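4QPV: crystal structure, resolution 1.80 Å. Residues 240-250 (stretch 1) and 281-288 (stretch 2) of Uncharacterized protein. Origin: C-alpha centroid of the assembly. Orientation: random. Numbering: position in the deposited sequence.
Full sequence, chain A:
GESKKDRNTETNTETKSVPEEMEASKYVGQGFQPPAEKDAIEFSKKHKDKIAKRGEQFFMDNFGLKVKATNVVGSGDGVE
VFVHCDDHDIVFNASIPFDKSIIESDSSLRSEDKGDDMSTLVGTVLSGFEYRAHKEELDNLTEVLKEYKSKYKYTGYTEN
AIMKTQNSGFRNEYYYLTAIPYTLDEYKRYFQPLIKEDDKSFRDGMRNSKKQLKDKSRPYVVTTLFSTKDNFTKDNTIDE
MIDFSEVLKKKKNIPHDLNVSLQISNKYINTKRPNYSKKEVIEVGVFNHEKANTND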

# COMPACT_ATOMS: atom_id res chain seq x y z
N GLU A 240 8.00 -19.73 16.25
CA GLU A 240 7.11 -18.69 16.78
C GLU A 240 6.09 -18.23 15.73
O GLU A 240 4.93 -18.03 16.07
CB GLU A 240 7.93 -17.51 17.30
CG GLU A 240 8.57 -17.83 18.64
CD GLU A 240 9.76 -16.94 18.90
OE1 GLU A 240 10.87 -17.26 18.41
OE2 GLU A 240 9.57 -15.87 19.52
N MSE A 241 6.51 -18.16 14.44
CA MSE A 241 5.64 -17.75 13.34
C MSE A 241 4.62 -18.84 13.02
O MSE A 241 3.44 -18.54 12.78
CB MSE A 241 6.45 -17.34 12.10
CG MSE A 241 7.19 -15.99 12.31
SE MSE A 241 5.96 -14.50 12.76
CE MSE A 241 6.25 -14.37 14.64
N ILE A 242 5.03 -20.11 13.10
CA ILE A 242 4.11 -21.23 12.91
C ILE A 242 3.05 -21.15 14.00
O ILE A 242 1.87 -21.29 13.70
CB ILE A 242 4.86 -22.60 12.94
CG1 ILE A 242 5.66 -22.81 11.62
CG2 ILE A 242 3.88 -23.78 13.20
CD1 ILE A 242 6.73 -23.97 11.73
N ASP A 243 3.47 -20.86 15.23
CA ASP A 243 2.54 -20.79 16.36
C ASP A 243 1.58 -19.60 16.21
O ASP A 243 0.39 -19.77 16.40
CB ASP A 243 3.29 -20.74 17.69
CG ASP A 243 2.34 -20.82 18.87
OD1 ASP A 243 1.64 -21.86 18.99
OD2 ASP A 243 2.31 -19.87 19.68
N PHE A 244 2.09 -18.43 15.81
CA PHE A 244 1.24 -17.28 15.59
C PHE A 244 0.24 -17.59 14.45
O PHE A 244 -0.93 -17.26 14.61
CB PHE A 244 2.09 -16.02 15.30
CG PHE A 244 1.33 -14.71 15.21
CD1 PHE A 244 0.12 -14.53 15.87
CD2 PHE A 244 1.87 -13.63 14.50
CE1 PHE A 244 -0.55 -13.30 15.82
CE2 PHE A 244 1.19 -12.41 14.44
CZ PHE A 244 -0.01 -12.25 15.10
N SER A 245 0.65 -18.28 13.35
CA SER A 245 -0.29 -18.65 12.27
C SER A 245 -1.42 -19.52 12.84
O SER A 245 -2.60 -19.29 12.52
CB SER A 245 0.42 -19.41 11.16
OG SER A 245 -0.53 -19.86 10.21
N GLU A 246 -1.08 -20.49 13.71
CA GLU A 246 -2.08 -21.35 14.33
C GLU A 246 -3.07 -20.53 15.18
O GLU A 246 -4.27 -20.77 15.10
CB GLU A 246 -1.43 -22.47 15.17
CG GLU A 246 -0.69 -23.47 14.28
CD GLU A 246 -1.49 -24.08 13.15
OE1 GLU A 246 -2.59 -24.62 13.42
OE2 GLU A 246 -1.05 -24.00 11.98
N VAL A 247 -2.57 -19.54 15.93
CA VAL A 247 -3.40 -18.63 16.73
C VAL A 247 -4.38 -17.86 15.79
O VAL A 247 -5.59 -17.86 16.02
CB VAL A 247 -2.52 -17.68 17.58
CG1 VAL A 247 -3.33 -16.52 18.18
CG2 VAL A 247 -1.80 -18.46 18.68
N LEU A 248 -3.86 -17.29 14.70
CA LEU A 248 -4.64 -16.54 13.70
C LEU A 248 -5.75 -17.38 13.06
O LEU A 248 -6.88 -16.91 12.93
CB LEU A 248 -3.70 -15.95 12.62
CG LEU A 248 -2.76 -14.86 13.13
CD1 LEU A 248 -1.74 -14.48 12.07
CD2 LEU A 248 -3.54 -13.62 13.60
N LYS A 249 -5.45 -18.65 12.70
CA LYS A 249 -6.45 -19.56 12.10
C LYS A 249 -7.68 -19.77 12.99
O LYS A 249 -8.77 -20.02 12.47
CB LYS A 249 -5.85 -20.93 11.77
CG LYS A 249 -4.82 -20.91 10.65
CD LYS A 249 -4.10 -22.25 10.56
CE LYS A 249 -2.92 -22.17 9.62
NZ LYS A 249 -2.26 -23.49 9.45
N LYS A 250 -7.50 -19.62 14.32
CA LYS A 250 -8.59 -19.81 15.30
C LYS A 250 -9.36 -18.51 15.61
O LYS A 250 -10.34 -18.56 16.36
CB LYS A 250 -8.05 -20.42 16.60
CG LYS A 250 -7.56 -21.85 16.45
CD LYS A 250 -7.04 -22.33 17.79
CE LYS A 250 -6.38 -23.68 17.72
NZ LYS A 250 -6.06 -24.17 19.08
N VAL A 281 13.15 -12.85 4.72
CA VAL A 281 11.99 -13.06 5.59
C VAL A 281 11.68 -14.52 5.82
O VAL A 281 12.05 -15.37 5.01
CB VAL A 281 10.70 -12.38 4.97
CG1 VAL A 281 10.84 -10.86 4.89
CG2 VAL A 281 10.33 -12.97 3.61
N ILE A 282 10.94 -14.76 6.88
CA ILE A 282 10.24 -15.99 7.18
C ILE A 282 8.86 -15.79 6.59
O ILE A 282 8.28 -14.72 6.82
CB ILE A 282 10.13 -16.28 8.71
CG1 ILE A 282 11.47 -16.63 9.33
CG2 ILE A 282 9.07 -17.36 9.00
CD1 ILE A 282 11.42 -16.55 10.84
N GLU A 283 8.32 -16.78 5.89
CA GLU A 283 6.95 -16.68 5.37
C GLU A 283 6.16 -17.90 5.84
O GLU A 283 6.63 -19.03 5.66
CB GLU A 283 6.93 -16.55 3.86
CG GLU A 283 5.58 -16.11 3.30
CD GLU A 283 5.57 -15.86 1.80
OE1 GLU A 283 6.61 -15.45 1.24
OE2 GLU A 283 4.50 -16.08 1.19
N VAL A 284 5.02 -17.67 6.50
CA VAL A 284 4.13 -18.75 6.94
C VAL A 284 2.72 -18.45 6.44
O VAL A 284 2.18 -17.38 6.73
CB VAL A 284 4.15 -19.01 8.47
CG1 VAL A 284 3.15 -20.09 8.86
CG2 VAL A 284 5.55 -19.38 8.97
N GLY A 285 2.12 -19.40 5.72
CA GLY A 285 0.75 -19.24 5.23
C GLY A 285 -0.24 -19.26 6.39
O GLY A 285 -0.04 -20.00 7.36
N VAL A 286 -1.28 -18.41 6.32
CA VAL A 286 -2.33 -18.39 7.33
C VAL A 286 -3.60 -18.95 6.64
O VAL A 286 -4.11 -20.00 7.04
CB VAL A 286 -2.56 -17.01 8.00
CG1 VAL A 286 -3.70 -17.08 9.02
CG2 VAL A 286 -1.27 -16.50 8.66
N PHE A 287 -4.07 -18.25 5.59
CA PHE A 287 -5.22 -18.67 4.78
C PHE A 287 -4.83 -18.67 3.32
O PHE A 287 -4.21 -17.73 2.87
CB PHE A 287 -6.45 -17.74 4.99
CG PHE A 287 -6.86 -17.56 6.43
CD1 PHE A 287 -7.21 -18.66 7.21
CD2 PHE A 287 -6.91 -16.29 7.00
CE1 PHE A 287 -7.59 -18.49 8.54
CE2 PHE A 287 -7.29 -16.13 8.33
CZ PHE A 287 -7.62 -17.23 9.09
N ASN A 288 -5.20 -19.72 2.58
CA ASN A 288 -4.86 -19.77 1.16
C ASN A 288 -6.00 -20.41 0.37
O ASN A 288 -6.55 -21.43 0.79
CB ASN A 288 -3.54 -20.50 0.91
CG ASN A 288 -2.96 -20.17 -0.44
OD1 ASN A 288 -3.15 -20.90 -1.41
ND2 ASN A 288 -2.29 -19.03 -0.55
O HOH W 1 0.13 -22.56 8.12

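The contact is a small helix-on-strand packing, mostly apolar, pinned by one direct hydrogen bond from a serine hydroxyl to a strand carbonyl. Helix 240-249 and strand 282-285 run in nearly the same N-to-C direction, with axes 28° apart and 8.5 Å at closest approach, and together the stretches bury 398 Å². Regular backbone bonding supports the helical assignment: Ser245 N reaches Met241 O at 2.9 Å, and Lys249 N reaches Ser245 O at 2.9 Å. The approach is tightest where a small residue lies on the helix, since the CA atoms of Ser245 and Val286 are 5.4 Å apart, whereas those of Ile242 and Val284 are separated by 6.5 Å.

Met241, Ser245 and Leu248 all direct their CA-to-CB bonds toward the other stretch, as expected from spacings of four and three residues along a helix. On the strand, Ile282 and Val284 point toward the helix while Glu283, between them, points away, the usual alternation of an extended chain. Met241, present as selenomethionine, meets the strand with the base of its side chain: its CB lies 3.8 Å from Val284 CG2 and its CG 4.0 Å from Ile282 CG2, while the end of the side chain leads away. Val284 also receives Ser245 CB at 3.6 Å from its CG1 and, more loosely, Ile242 CG1 at 4.3 Å from its CG2. These are van der Waals contacts between carbon atoms, which withdraw apolar surface from solvent.

Ser245 adds the polar link. Its OG donates to Gly285 O at 2.9 Å, with chi1 in the t well, and so joins a helix side chain directly to the strand backbone. The same carbonyl accepts a second hydrogen bond, from water 1 at 2.7 Å between Gly285 O and the water O. That water in turn accepts from Lys249 NZ at 2.9 Å, forming a bridge between the stretches. Lys249 NZ also makes a salt bridge within the helix, 2.9 Å from Glu246 OE2, so its charge is paired one turn back.

At Val286 the chain turns a corner, and the contact continues. Val286 CG1 packs 3.8 Å from Leu248 CB, and the aliphatic part of Lys249 covers the neighbouring backbone, with its CE 3.6 Å from Val286 O. Phe287 starts sideways from the backbone, but its ring comes nearer stretch 1, at Leu248 and Lys249: CZ lies 3.9 Å from Leu248 O and CE1 3.9 Å from Lys249 CA, both approached obliquely.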